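Local coordinates for C-type lectin domain family 4, member b1 (Mus musculus, PDB 6LKR), which acts as a calcium-binding C-type lectin receptor of immune cells, probably taking part in recognition of pathogen-derived phosphoglycolipids, at residues Ala62-Gly67 / Ile112-Asn117; Thr89-Gly94 / Lys102-Tyr107. One frame throughout, in Å; residues are numbered along the deposited sequence. Where two conformers were deposited one is given.

Contact 1: Ala62-Gly67 / Ile112-Asn117; sequences AAYFIG and IGWGWN. With CA (calcium ion), chain D.
The indole of Trp-116 receives Ile-66 over one face: CD1 sits above the five-membered ring, 3.7 Å from its centroid and only 7° off the ring normal, a clear CH-pi contact. The methyl touches every corner of that ring, closest to the CE2-NE1 side, with Ile-66 CD1 3.8 Å from Trp-116 CE2. At the rim of the same indole, Trp-116 NE1 hydrogen-bonds to Gln-51 OE1 of helix 48-56, which restrains the ring in its own plane, and Trp-91 meets the indole edge-to-face. Further along, the six-membered ring of Trp-114 comes obliquely against Tyr-64, with Tyr-64 CE1 at 4.3 Å from Trp-114 CH2, and Trp-114 CZ3 lies 4.0 Å from Ala-62 O. The Tyr-64 hydroxyl turns to Asp-59 N, while Tyr-108 packs edge-to-face with Trp-114. In the C-type lectin fold these segments belong to strands 64-70 and 113-119, which are not neighbours: strand 103-109 runs between them, antiparallel to both. Even the nearest CA atoms, those of Ile-66 and Trp-116, lie 8.6 Å apart, and the contact is carried largely by side chains reaching past the middle strand. Ile-66 manages this because CG1 is placed between backbone N and carbonyl carbon (chi1 70°) and the chain then runs extended to CD1, crossing the indole side chain at about a right angle. Val-104 and Val-106 of the middle strand pack against Ile-66, making the join a buried apolar one. Trp-116 also opens the Trp-Asn-Asp motif of calcium-binding C-type lectins. Asn-117 is a ligand of the calcium ion beside Glu-95, Ser-97, Glu-101 and Asp-118, and two waters complete the shell, the nearer one 2.3 Å from the metal.

Contact 2: Thr89-Gly94 / Lys102-Tyr107; sequences TFWHNG and KCVTVY
His-92 NE2 donates to Tyr-107 O at 2.9 Å, tying the long loop of the C-type lectin fold, the region that carries calcium ligands, to strand 103-109. The bond is fairly straight at nitrogen (162°), and the oxygen lies close to the plane of the imidazole, at its edge. Relative to the acceptor, the donor stands 43° out of the carbonyl plane. That tilt goes with a second contact between the same two residues: the NE2 corner of the imidazole stands over one face of the phenol ring, toward its rim, with His-92 CD2 3.5 Å from Tyr-107 CE1. The two planes are inclined, an oblique pairing. Chi1 of 86° swings the Tyr-107 ring back over its own backbone, within reach of the histidine that holds its carbonyl.

The other first-shell contact is apolar. CZ3 and CH2 of Trp-91 meet both methyls of Val-104 obliquely; Trp-91 CH2 is 3.7 Å from Val-104 CG2, while Val-104 CG1 lies 3.9 Å from Trp-91 CZ3. Around this pair, Trp-76 and Leu-68 pack against Trp-91 as well.

Further out, backbone hydrogen bonds from Phe-90 and His-92 to Trp-116 lay the loop along strand 113-119. Arg-109 bonds to both segments, through NE to the hydroxyl of Tyr-107 and through NH1 to Asn-93 O. At the start of the strand the disulfide Cys-103 to Cys-121 fixes the chain. The indole nitrogen Trp-91 NE1 is hydrogen-bonded to Tyr-84 OH.

Contacts 1 and 2 share one sheet and lie with centres about 6 Å apart, contact 2 falling within the stretch of chain that contact 1 closes. Strand 103-109 joins them through Tyr-64 O and Val-106 N, 2.7 Å apart, a probable hydrogen bond. Loop 89-94 also meets 112-117, where Trp-116 N is 2.8 Å from Phe-90 O. Val-104, a residue of contact 2, also touches Ile-66 and Trp-116 of contact 1. Both contacts lead to the calcium site: contact 1 supplies Asn-117, and the side chain of His-92 in contact 2 is about 4 Å from that of the calcium ligand Glu-95.

Contact 1: Ala62-Gly67 / Ile112-Asn117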
loop_
_atom_site.group_PDB
_atom_site.type_symbol
_atom_site.label_atom_id
_atom_site.label_comp_id
_atom_site.label_asym_id
_atom_site.label_seq_id
_atom_site.Cartn_x
_atom_site.Cartn_y
_atom_site.Cartn_z
ATOM N N ALA A 62 25.010 8.333 4.186
ATOM C CA ALA A 62 24.231 9.025 3.131
ATOM C C ALA A 62 22.765 9.194 3.551
ATOM O O ALA A 62 22.273 8.403 4.368
ATOM C CB ALA A 62 24.352 8.277 1.833
ATOM N N ALA A 63 22.106 10.219 3.010
ATOM C CA ALA A 63 20.657 10.478 3.166
ATOM C C ALA A 63 19.962 10.093 1.862
ATOM O O ALA A 63 20.552 10.284 0.785
ATOM C CB ALA A 63 20.406 11.919 3.530
ATOM N N TYR A 64 18.766 9.519 1.949
ATOM C CA TYR A 64 18.063 8.979 0.763
ATOM C C TYR A 64 16.630 9.476 0.745
ATOM O O TYR A 64 15.926 9.305 1.754
ATOM C CB TYR A 64 18.059 7.455 0.775
ATOM C CG TYR A 64 19.423 6.823 0.779
ATOM C CD1 TYR A 64 20.174 6.772 1.940
ATOM C CD2 TYR A 64 19.942 6.236 -0.365
ATOM C CE1 TYR A 64 21.420 6.171 1.963
ATOM C CE2 TYR A 64 21.183 5.623 -0.357
ATOM C CZ TYR A 64 21.923 5.595 0.811
ATOM O OH TYR A 64 23.137 4.985 0.861
ATOM N N PHE A 65 16.217 10.032 -0.383
ATOM C CA PHE A 65 14.796 10.355 -0.644
ATOM C C PHE A 65 13.963 9.070 -0.580
ATOM O O PHE A 65 14.355 8.023 -1.152
ATOM C CB PHE A 65 14.636 11.060 -1.990
ATOM C CG PHE A 65 14.902 12.541 -1.955
ATOM C CD1 PHE A 65 14.302 13.347 -1.000
ATOM C CD2 PHE A 65 15.748 13.133 -2.882
ATOM C CE1 PHE A 65 14.534 14.712 -0.982
ATOM C CE2 PHE A 65 15.994 14.497 -2.849
ATOM C CZ PHE A 65 15.382 15.285 -1.901
ATOM N N ILE A 66 12.828 9.155 0.112
ATOM C CA ILE A 66 11.749 8.129 0.095
ATOM C C ILE A 66 10.530 8.725 -0.615
ATOM O O ILE A 66 10.514 9.954 -0.861
ATOM C CB ILE A 66 11.442 7.630 1.520
ATOM C CG1 ILE A 66 10.743 8.691 2.372
ATOM C CG2 ILE A 66 12.718 7.140 2.187
ATOM C CD1 ILE A 66 10.209 8.163 3.676
ATOM N N GLY A 67 9.562 7.875 -0.967
ATOM C CA GLY A 67 8.414 8.239 -1.816
ATOM C C GLY A 67 7.286 8.855 -1.007
ATOM O O GLY A 67 6.125 8.505 -1.248
ATOM N N ILE A 112 21.526 6.584 17.537
ATOM C CA ILE A 112 20.030 6.623 17.523
ATOM C C ILE A 112 19.511 5.632 16.472
ATOM O O ILE A 112 18.668 4.788 16.810
ATOM C CB ILE A 112 19.518 8.054 17.255
ATOM C CG1 ILE A 112 19.895 9.025 18.381
ATOM C CG2 ILE A 112 18.018 8.054 16.991
ATOM C CD1 ILE A 112 19.129 8.814 19.672
ATOM N N GLY A 113 19.976 5.766 15.233
ATOM C CA GLY A 113 19.591 4.864 14.134
ATOM C C GLY A 113 18.919 5.620 13.007
ATOM O O GLY A 113 19.057 6.867 12.931
ATOM N N TRP A 114 18.247 4.877 12.135
ATOM C CA TRP A 114 17.606 5.422 10.915
ATOM C C TRP A 114 16.283 6.088 11.283
ATOM O O TRP A 114 15.595 5.620 12.216
ATOM C CB TRP A 114 17.407 4.319 9.883
ATOM C CG TRP A 114 18.687 3.816 9.302
ATOM C CD1 TRP A 114 19.405 2.729 9.706
ATOM C CD2 TRP A 114 19.386 4.371 8.175
ATOM N NE1 TRP A 114 20.500 2.566 8.902
ATOM C CE2 TRP A 114 20.515 3.556 7.954
ATOM C CE3 TRP A 114 19.152 5.453 7.317
ATOM C CZ2 TRP A 114 21.410 3.798 6.912
ATOM C CZ3 TRP A 114 20.045 5.702 6.300
ATOM C CH2 TRP A 114 21.160 4.882 6.104
ATOM N N GLY A 115 15.936 7.140 10.553
ATOM C CA GLY A 115 14.672 7.859 10.743
ATOM C C GLY A 115 14.428 8.803 9.589
ATOM O O GLY A 115 15.371 9.052 8.804
ATOM N N TRP A 116 13.203 9.311 9.494
ATOM C CA TRP A 116 12.780 10.216 8.403
ATOM C C TRP A 116 12.958 11.678 8.828
ATOM O O TRP A 116 12.781 11.998 10.022
ATOM C CB TRP A 116 11.329 9.982 8.006
ATOM C CG TRP A 116 10.956 8.586 7.626
ATOM C CD1 TRP A 116 11.762 7.527 7.314
ATOM C CD2 TRP A 116 9.607 8.117 7.513
ATOM N NE1 TRP A 116 10.995 6.429 7.017
ATOM C CE2 TRP A 116 9.671 6.764 7.125
ATOM C CE3 TRP A 116 8.357 8.723 7.683
ATOM C CZ2 TRP A 116 8.522 6.005 6.919
ATOM C CZ3 TRP A 116 7.225 7.967 7.489
ATOM C CH2 TRP A 116 7.310 6.629 7.106
ATOM N N ASN A 117 13.206 12.525 7.839
ATOM C CA ASN A 117 13.380 13.988 7.983
ATOM C C ASN A 117 12.654 14.641 6.812
ATOM O O ASN A 117 12.895 14.212 5.660
ATOM C CB ASN A 117 14.869 14.334 8.010
ATOM C CG ASN A 117 15.155 15.819 8.051
ATOM O OD1 ASN A 117 14.416 16.589 8.660
ATOM N ND2 ASN A 117 16.255 16.223 7.438
HETATM CA CA CA D . 13.157 18.735 8.670
HETATM O O HOH W 1 15.131 19.229 10.337
HETATM O O HOH W 2 15.157 19.694 8.046
#

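Contact 2: Thr89-Gly94 / Lys102-Tyr107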
loop_
_atom_site.group_PDB
_atom_site.type_symbol
_atom_site.label_atom_id
_atom_site.label_comp_id
_atom_site.label_asym_id
_atom_site.label_seq_id
_atom_site.Cartn_x
_atom_site.Cartn_y
_atom_site.Cartn_z
ATOM N N THR A 89 4.884 5.225 11.353
ATOM C CA THR A 89 5.890 6.119 10.719
ATOM C C THR A 89 7.204 6.045 11.492
ATOM O O THR A 89 7.202 5.492 12.612
ATOM C CB THR A 89 5.373 7.558 10.628
ATOM O OG1 THR A 89 5.005 7.996 11.938
ATOM C CG2 THR A 89 4.197 7.680 9.687
ATOM N N PHE A 90 8.284 6.584 10.919
ATOM C CA PHE A 90 9.665 6.433 11.438
ATOM C C PHE A 90 10.366 7.793 11.438
ATOM O O PHE A 90 11.583 7.855 11.208
ATOM C CB PHE A 90 10.362 5.319 10.652
ATOM C CG PHE A 90 9.556 4.051 10.725
ATOM C CD1 PHE A 90 9.596 3.256 11.864
ATOM C CD2 PHE A 90 8.665 3.719 9.719
ATOM C CE1 PHE A 90 8.795 2.128 11.968
ATOM C CE2 PHE A 90 7.867 2.590 9.824
ATOM C CZ PHE A 90 7.929 1.802 10.952
ATOM N N TRP A 91 9.613 8.859 11.722
ATOM C CA TRP A 91 10.175 10.229 11.815
ATOM C C TRP A 91 11.231 10.248 12.919
ATOM O O TRP A 91 10.948 9.688 13.986
ATOM C CB TRP A 91 9.088 11.257 12.121
ATOM C CG TRP A 91 8.028 11.360 11.076
ATOM C CD1 TRP A 91 6.759 10.866 11.140
ATOM C CD2 TRP A 91 8.142 12.023 9.810
ATOM N NE1 TRP A 91 6.072 11.177 10.001
ATOM C CE2 TRP A 91 6.897 11.879 9.162
ATOM C CE3 TRP A 91 9.174 12.712 9.161
ATOM C CZ2 TRP A 91 6.652 12.430 7.908
ATOM C CZ3 TRP A 91 8.933 13.247 7.913
ATOM C CH2 TRP A 91 7.690 13.103 7.300
ATOM N N HIS A 92 12.369 10.908 12.687
ATOM C CA HIS A 92 13.349 11.234 13.753
ATOM C C HIS A 92 12.688 12.163 14.772
ATOM O O HIS A 92 11.746 12.883 14.408
ATOM C CB HIS A 92 14.601 11.908 13.201
ATOM C CG HIS A 92 15.628 10.957 12.698
ATOM N ND1 HIS A 92 16.174 9.978 13.501
ATOM C CD2 HIS A 92 16.209 10.837 11.486
ATOM C CE1 HIS A 92 17.056 9.292 12.802
ATOM N NE2 HIS A 92 17.095 9.797 11.562
ATOM N N ASN A 93 13.198 12.164 15.999
ATOM C CA ASN A 93 12.745 13.104 17.055
ATOM C C ASN A 93 12.884 14.538 16.516
ATOM O O ASN A 93 13.936 14.854 15.937
ATOM C CB ASN A 93 13.494 12.850 18.365
ATOM C CG ASN A 93 13.140 11.509 18.975
ATOM O OD1 ASN A 93 12.041 10.997 18.767
ATOM N ND2 ASN A 93 14.060 10.933 19.729
ATOM N N GLY A 94 11.829 15.345 16.669
ATOM C CA GLY A 94 11.779 16.740 16.186
ATOM C C GLY A 94 11.426 16.850 14.707
ATOM O O GLY A 94 11.454 17.968 14.187
ATOM N N LYS A 102 8.714 19.843 1.962
ATOM C CA LYS A 102 7.579 19.065 1.392
ATOM C C LYS A 102 7.994 17.638 0.999
ATOM O O LYS A 102 7.095 16.843 0.691
ATOM C CB LYS A 102 6.986 19.824 0.202
ATOM C CG LYS A 102 6.394 21.185 0.544
ATOM C CD LYS A 102 5.264 21.107 1.543
ATOM C CE LYS A 102 4.466 22.386 1.654
ATOM N NZ LYS A 102 3.601 22.381 2.859
ATOM N N CYS A 103 9.284 17.311 1.028
ATOM C CA CYS A 103 9.813 15.980 0.643
ATOM C C CYS A 103 10.516 15.358 1.846
ATOM O O CYS A 103 10.748 16.067 2.847
ATOM C CB CYS A 103 10.735 16.075 -0.566
ATOM S SG CYS A 103 9.839 16.506 -2.079
ATOM N N VAL A 104 10.776 14.057 1.777
ATOM C CA VAL A 104 11.185 13.253 2.961
ATOM C C VAL A 104 12.412 12.428 2.598
ATOM O O VAL A 104 12.429 11.799 1.521
ATOM C CB VAL A 104 10.030 12.382 3.486
ATOM C CG1 VAL A 104 10.427 11.572 4.713
ATOM C CG2 VAL A 104 8.818 13.237 3.805
ATOM N N THR A 105 13.406 12.464 3.479
ATOM C CA THR A 105 14.617 11.615 3.380
ATOM C C THR A 105 14.683 10.688 4.585
ATOM O O THR A 105 14.047 10.996 5.618
ATOM C CB THR A 105 15.913 12.426 3.329
ATOM O OG1 THR A 105 15.918 13.337 4.431
ATOM C CG2 THR A 105 16.064 13.163 2.022
ATOM N N VAL A 106 15.401 9.588 4.428
ATOM C CA VAL A 106 15.724 8.683 5.555
ATOM C C VAL A 106 17.238 8.789 5.723
ATOM O O VAL A 106 17.960 8.786 4.708
ATOM C CB VAL A 106 15.211 7.251 5.313
ATOM C CG1 VAL A 106 15.816 6.628 4.063
ATOM C CG2 VAL A 106 15.442 6.367 6.525
ATOM N N TYR A 107 17.701 8.940 6.958
ATOM C CA TYR A 107 19.144 9.084 7.259
ATOM C C TYR A 107 19.407 8.565 8.669
ATOM O O TYR A 107 18.462 8.354 9.455
ATOM C CB TYR A 107 19.603 10.527 7.042
ATOM C CG TYR A 107 19.417 11.458 8.214
ATOM C CD1 TYR A 107 18.225 12.133 8.417
ATOM C CD2 TYR A 107 20.460 11.704 9.091
ATOM C CE1 TYR A 107 18.065 13.009 9.480
ATOM C CE2 TYR A 107 20.317 12.571 10.162
ATOM C CZ TYR A 107 19.116 13.228 10.356
ATOM O OH TYR A 107 18.982 14.073 11.416
#